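PDB 2G64: putative 6-pyruvoyl tetrahydrobiopterin synthase from Caenorhabditis elegans, which probably converts 7,8-dihydroneopterin triphosphate into 6-pyruvoyl tetrahydropterin with loss of triphosphate, a zinc-dependent step in tetrahydrobiopterin biosynthesis. Local coordinates for residues A[74-82]-A[107-117]. The protein carries 1 engineered substitution. Numbering follows the deposited sequence. Where two conformers were deposited one is given.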
# COMPACT_ATOMS: atom_id res chain seq x y z
N GLU A 74 -20.02 -15.06 -8.03
CA GLU A 74 -19.29 -15.93 -8.92
C GLU A 74 -17.86 -16.07 -8.44
O GLU A 74 -17.33 -17.18 -8.41
CB GLU A 74 -19.34 -15.39 -10.35
CG GLU A 74 -20.73 -15.56 -10.98
CD GLU A 74 -21.06 -14.52 -12.05
OE1 GLU A 74 -20.20 -13.67 -12.40
OE2 GLU A 74 -22.19 -14.55 -12.54
N MET A 75 -17.23 -14.95 -8.07
CA MET A 75 -15.86 -15.01 -7.53
C MET A 75 -15.80 -15.83 -6.23
O MET A 75 -14.84 -16.57 -6.00
CB MET A 75 -15.30 -13.61 -7.32
CG MET A 75 -14.92 -12.92 -8.63
SD MET A 75 -14.32 -11.24 -8.41
CE MET A 75 -12.82 -11.48 -7.43
N SER A 76 -16.82 -15.70 -5.38
CA SER A 76 -16.90 -16.48 -4.14
C SER A 76 -16.87 -17.98 -4.42
O SER A 76 -16.20 -18.75 -3.72
CB SER A 76 -18.17 -16.13 -3.34
OG SER A 76 -18.07 -16.60 -2.00
N LEU A 77 -17.59 -18.40 -5.45
CA LEU A 77 -17.65 -19.81 -5.84
C LEU A 77 -16.26 -20.34 -6.18
O LEU A 77 -15.88 -21.46 -5.78
CB LEU A 77 -18.58 -19.99 -7.02
CG LEU A 77 -20.07 -19.96 -6.72
CD1 LEU A 77 -20.83 -20.12 -8.02
CD2 LEU A 77 -20.44 -21.08 -5.72
N VAL A 78 -15.49 -19.53 -6.90
CA VAL A 78 -14.12 -19.91 -7.24
C VAL A 78 -13.23 -19.91 -5.98
O VAL A 78 -12.45 -20.84 -5.76
CB VAL A 78 -13.52 -18.97 -8.32
CG1 VAL A 78 -12.14 -19.42 -8.74
CG2 VAL A 78 -14.46 -18.87 -9.55
N LEU A 79 -13.36 -18.86 -5.16
CA LEU A 79 -12.51 -18.70 -3.98
C LEU A 79 -12.75 -19.84 -2.98
O LEU A 79 -11.84 -20.25 -2.26
CB LEU A 79 -12.76 -17.34 -3.33
CG LEU A 79 -12.10 -16.17 -4.07
CD1 LEU A 79 -12.74 -14.86 -3.56
CD2 LEU A 79 -10.59 -16.16 -3.85
N ASP A 80 -13.97 -20.37 -2.95
CA ASP A 80 -14.32 -21.46 -2.04
C ASP A 80 -13.45 -22.70 -2.31
O ASP A 80 -13.17 -23.48 -1.40
CB ASP A 80 -15.78 -21.87 -2.25
CG ASP A 80 -16.76 -20.96 -1.52
OD1 ASP A 80 -16.33 -20.11 -0.71
OD2 ASP A 80 -17.97 -21.10 -1.79
N THR A 81 -13.06 -22.87 -3.57
CA THR A 81 -12.23 -24.00 -3.98
C THR A 81 -10.77 -23.95 -3.47
O THR A 81 -10.09 -24.99 -3.43
CB THR A 81 -12.21 -24.21 -5.51
OG1 THR A 81 -11.38 -23.24 -6.18
CG2 THR A 81 -13.64 -24.21 -6.10
N VAL A 82 -10.29 -22.76 -3.14
CA VAL A 82 -8.87 -22.56 -2.83
C VAL A 82 -8.60 -21.90 -1.47
O VAL A 82 -7.53 -22.05 -0.89
CB VAL A 82 -8.15 -21.76 -3.95
CG1 VAL A 82 -8.14 -22.56 -5.24
CG2 VAL A 82 -8.85 -20.40 -4.19
N TYR A 107 -5.82 -21.50 -13.76
CA TYR A 107 -6.88 -22.18 -13.02
C TYR A 107 -8.01 -21.24 -12.63
O TYR A 107 -9.17 -21.53 -12.88
CB TYR A 107 -6.30 -22.91 -11.77
CG TYR A 107 -7.40 -23.39 -10.87
CD1 TYR A 107 -8.12 -24.55 -11.16
CD2 TYR A 107 -7.77 -22.65 -9.74
CE1 TYR A 107 -9.16 -24.97 -10.33
CE2 TYR A 107 -8.78 -23.06 -8.92
CZ TYR A 107 -9.48 -24.21 -9.22
OH TYR A 107 -10.50 -24.61 -8.39
N MET A 108 -7.68 -20.10 -12.02
CA MET A 108 -8.71 -19.20 -11.51
C MET A 108 -9.50 -18.56 -12.66
O MET A 108 -10.71 -18.43 -12.59
CB MET A 108 -8.09 -18.11 -10.63
CG MET A 108 -7.35 -18.68 -9.41
SD MET A 108 -8.42 -19.40 -8.15
CE MET A 108 -9.14 -17.92 -7.40
N PHE A 109 -8.79 -18.16 -13.71
CA PHE A 109 -9.42 -17.64 -14.93
C PHE A 109 -10.43 -18.67 -15.47
O PHE A 109 -11.59 -18.35 -15.73
CB PHE A 109 -8.34 -17.37 -15.97
CG PHE A 109 -8.83 -16.69 -17.22
CD1 PHE A 109 -8.75 -15.32 -17.36
CD2 PHE A 109 -9.36 -17.45 -18.27
CE1 PHE A 109 -9.19 -14.69 -18.55
CE2 PHE A 109 -9.79 -16.84 -19.45
CZ PHE A 109 -9.71 -15.45 -19.58
N GLU A 110 -9.98 -19.90 -15.66
CA GLU A 110 -10.85 -20.91 -16.27
C GLU A 110 -12.02 -21.31 -15.37
O GLU A 110 -13.15 -21.48 -15.86
CB GLU A 110 -10.04 -22.13 -16.73
CG GLU A 110 -9.11 -21.84 -17.92
CD GLU A 110 -9.86 -21.38 -19.18
OE1 GLU A 110 -11.05 -21.72 -19.34
OE2 GLU A 110 -9.25 -20.68 -20.02
N LYS A 111 -11.77 -21.47 -14.07
CA LYS A 111 -12.84 -21.80 -13.12
C LYS A 111 -13.88 -20.67 -13.04
O LYS A 111 -15.09 -20.91 -13.01
CB LYS A 111 -12.26 -22.12 -11.74
CG LYS A 111 -13.31 -22.43 -10.69
CD LYS A 111 -13.83 -23.86 -10.87
CE LYS A 111 -15.09 -24.10 -10.05
NZ LYS A 111 -15.79 -25.34 -10.48
N LEU A 112 -13.40 -19.43 -13.03
CA LEU A 112 -14.33 -18.30 -12.99
C LEU A 112 -15.14 -18.28 -14.27
O LEU A 112 -16.35 -18.17 -14.24
CB LEU A 112 -13.61 -16.97 -12.83
CG LEU A 112 -14.52 -15.75 -12.84
CD1 LEU A 112 -15.60 -15.89 -11.75
CD2 LEU A 112 -13.71 -14.45 -12.68
N LYS A 113 -14.45 -18.41 -15.40
CA LYS A 113 -15.17 -18.39 -16.68
C LYS A 113 -16.31 -19.44 -16.69
O LYS A 113 -17.42 -19.17 -17.19
CB LYS A 113 -14.20 -18.58 -17.83
CG LYS A 113 -14.63 -17.97 -19.15
CD LYS A 113 -13.42 -17.85 -20.06
CE LYS A 113 -13.76 -18.23 -21.49
NZ LYS A 113 -12.53 -18.36 -22.33
N SER A 114 -16.04 -20.59 -16.07
CA SER A 114 -16.98 -21.70 -15.95
C SER A 114 -18.23 -21.42 -15.11
O SER A 114 -19.23 -22.11 -15.25
CB SER A 114 -16.25 -22.95 -15.45
OG SER A 114 -16.30 -23.05 -14.04
N VAL A 115 -18.18 -20.43 -14.23
CA VAL A 115 -19.32 -20.15 -13.35
C VAL A 115 -20.00 -18.82 -13.66
O VAL A 115 -21.03 -18.49 -13.06
CB VAL A 115 -18.98 -20.25 -11.83
CG1 VAL A 115 -18.49 -21.65 -11.47
CG2 VAL A 115 -17.98 -19.17 -11.38
N MET A 116 -19.45 -18.06 -14.59
CA MET A 116 -19.95 -16.71 -14.83
C MET A 116 -21.28 -16.66 -15.57
O MET A 116 -21.46 -17.36 -16.56
CB MET A 116 -18.93 -15.87 -15.59
CG MET A 116 -17.88 -15.26 -14.70
SD MET A 116 -16.70 -14.35 -15.69
CE MET A 116 -17.56 -12.76 -15.84
N SER A 117 -22.18 -15.80 -15.09
CA SER A 117 -23.42 -15.49 -15.80
C SER A 117 -23.20 -14.90 -17.20
O SER A 117 -23.91 -15.24 -18.15
CB SER A 117 -24.38 -14.62 -14.95
OG SER A 117 -23.80 -13.40 -14.50
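In the T-fold (tunnelling fold) of the PTPS family two helices pack on one side of a β-sheet, and residues 74-82 and 107-117 form the contact between them: Val78 is a knob in a hole formed by Met108, Lys111, Leu112 and Val115. The N-to-C directions of the short helical segments differ by 132°, an oblique crossing, and their axes approach to 9.0 Å. The Val78 rotamer (chi1 -176°, CG1 trans to the amide nitrogen) divides its two methyls: CG1 lies 3.6 Å from Met108 CE, while CG2 presses on the opposing backbone, 3.5 Å from Leu112 CA. Trp50 of strand 44-57 touches both Val78 and Met108, joining the helix pair to the sheet.

Polar grips flank this apolar centre. Glu74 extends past Val115 to the chain beyond the second helix, where Ser117 OG donates to the syn lone pair of Glu74 OE2 at 2.8 Å. Ser117 N meets the same oxygen from above the carboxylate plane, in a nearly straight N-H...O bond (163°). Tyr66 OH hydrogen-bonds both Glu74 OE1 and Ser117 OG, so bonds on both oxygens probably hold the carboxylate against rotation. With an alanine replacing Glu74, the Ser117 N-H is likely to lose its acceptor and Tyr66 OH one partner, leaving Ser117 less tightly held. At the other end, Thr81 OG1 sits at the edge of the Tyr107 ring, 2.7 Å from Tyr107 OH, and donates its own proton to Val78 O in the carbonyl plane.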